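Local coordinates for aminotransferase, class III (Thermomicrobium roseum, PDB 6IO1), which catalyses (S)-enantioselective transamination as a thermostable omega-transaminase that uses pyridoxal 5'-phosphate as its cofactor, at the interface of chains A and B. Numbering follows the deposited sequence. Chains: chain A/B, Aminotransferase, class III.

The interface of chains A and B. Residues chain A 114, 308-309, 311-312; chain B 26-27, 30.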
loop_
_atom_site.group_PDB
_atom_site.type_symbol
_atom_site.label_atom_id
_atom_site.label_comp_id
_atom_site.label_asym_id
_atom_site.label_seq_id
_atom_site.Cartn_x
_atom_site.Cartn_y
_atom_site.Cartn_z
ATOM N N HIS A 114 17.338 6.667 9.307
ATOM C CA HIS A 114 17.045 6.876 7.895
ATOM C C HIS A 114 15.713 6.230 7.545
ATOM O O HIS A 114 15.485 5.066 7.867
ATOM C CB HIS A 114 18.189 6.335 7.044
ATOM C CG HIS A 114 19.535 6.814 7.497
ATOM N ND1 HIS A 114 20.220 7.827 6.861
ATOM C CD2 HIS A 114 20.312 6.433 8.540
ATOM C CE1 HIS A 114 21.366 8.041 7.483
ATOM N NE2 HIS A 114 21.446 7.209 8.506
ATOM N N ALA A 308 21.934 2.265 5.896
ATOM C CA ALA A 308 21.752 3.405 5.005
ATOM C C ALA A 308 23.046 3.767 4.290
ATOM O O ALA A 308 23.029 4.108 3.103
ATOM C CB ALA A 308 21.224 4.603 5.786
ATOM N N GLU A 309 24.174 3.724 5.001
ATOM C CA GLU A 309 25.461 4.006 4.373
ATOM C C GLU A 309 25.775 2.979 3.296
ATOM O O GLU A 309 26.270 3.327 2.215
ATOM C CB GLU A 309 26.564 4.033 5.430
ATOM C CG GLU A 309 27.923 4.462 4.908
ATOM C CD GLU A 309 28.048 5.966 4.774
ATOM O OE1 GLU A 309 27.292 6.690 5.458
ATOM O OE2 GLU A 309 28.900 6.425 3.987
ATOM N N LEU A 311 23.562 1.262 1.538
ATOM C CA LEU A 311 22.681 1.554 0.410
ATOM C C LEU A 311 23.172 2.763 -0.379
ATOM O O LEU A 311 23.167 2.752 -1.615
ATOM C CB LEU A 311 21.250 1.783 0.898
ATOM C CG LEU A 311 20.480 0.629 1.547
ATOM C CD1 LEU A 311 18.991 0.766 1.263
ATOM C CD2 LEU A 311 20.991 -0.727 1.080
ATOM N N ALA A 312 23.600 3.815 0.318
ATOM C CA ALA A 312 24.048 5.050 -0.311
ATOM C C ALA A 312 25.457 4.955 -0.878
ATOM O O ALA A 312 25.918 5.912 -1.508
ATOM C CB ALA A 312 23.972 6.204 0.690
ATOM N N LEU B 26 20.846 7.344 -4.318
ATOM C CA LEU B 26 21.170 7.812 -2.974
ATOM C C LEU B 26 22.582 8.380 -2.920
ATOM O O LEU B 26 22.839 9.376 -2.227
ATOM C CB LEU B 26 21.000 6.666 -1.978
ATOM C CG LEU B 26 19.624 5.996 -2.029
ATOM C CD1 LEU B 26 19.573 4.758 -1.147
ATOM C CD2 LEU B 26 18.534 6.983 -1.638
ATOM N N TYR B 27 23.507 7.766 -3.662
ATOM C CA TYR B 27 24.872 8.275 -3.749
ATOM C C TYR B 27 24.877 9.693 -4.308
ATOM O O TYR B 27 25.547 10.583 -3.771
ATOM C CB TYR B 27 25.707 7.331 -4.618
ATOM C CG TYR B 27 27.140 7.750 -4.884
ATOM C CD1 TYR B 27 27.447 8.672 -5.878
ATOM C CD2 TYR B 27 28.189 7.191 -4.165
ATOM C CE1 TYR B 27 28.755 9.045 -6.129
ATOM C CE2 TYR B 27 29.499 7.555 -4.413
ATOM C CZ TYR B 27 29.776 8.483 -5.395
ATOM O OH TYR B 27 31.079 8.850 -5.643
ATOM N N ARG B 30 23.150 12.269 -1.716
ATOM C CA ARG B 30 23.978 12.745 -0.612
ATOM C C ARG B 30 24.904 13.871 -1.058
ATOM O O ARG B 30 25.186 14.795 -0.286
ATOM C CB ARG B 30 24.776 11.585 -0.016
ATOM C CG ARG B 30 23.907 10.580 0.717
ATOM C CD ARG B 30 24.707 9.716 1.672
ATOM N NE ARG B 30 23.833 9.008 2.604
ATOM C CZ ARG B 30 24.260 8.281 3.631
ATOM N NH1 ARG B 30 25.559 8.144 3.857
ATOM N NH2 ARG B 30 23.387 7.677 4.425
HETATM O O HOH W 1 24.369 6.741 6.737
HETATM O O HOH W 2 27.582 8.325 2.357
#
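Helix 305-312 of chain A, with A:His114 from strand 112-118 beside it, meets helix 26-32 of chain B, and B:Arg30 reaches across A:Ala312 to A:Glu309. The arginine is extended from CG to NE (chi2 -161°, chi3 165°), which lays its guanidinium alongside the last turn of the opposing helix. There NH1 of B:Arg30 donates a hydrogen bond of 2.8 Å to the carboxylate oxygen OE1 of A:Glu309, and the pair is also a salt bridge. OE1 lies in the guanidinium plane, but the donor stands above the carboxylate, the two planes being turned 65° apart. Two waters supplement this bond: water 1, its O 2.7 Å from NH2 of B:Arg30, links that nitrogen to OE1, while water 2, its O 2.8 Å from OE2 of A:Glu309, joins that second carboxylate oxygen to NH1. Over one guanidinium face sits the methyl of A:Ala312, its CB 3.4 Å from NE of B:Arg30. NH2 of B:Arg30 also approaches the imidazole CE1 of A:His114 at 3.7 Å, a contact without a hydrogen bond. On the apolar flank, CB of B:Leu26 packs 3.8 Å from CA of A:Ala312, and its CD1 branch touches CB of A:Leu311. An alanine in place of B:Arg30 would probably leave the A:Glu309 carboxylate without its cationic mate and open a gap over the A:Ala312 methyl. This polar and apolar patch, repeated by the two-fold, probably helps hold together the two subunits of the dimer, the usual minimal assembly of class-III aminotransferases.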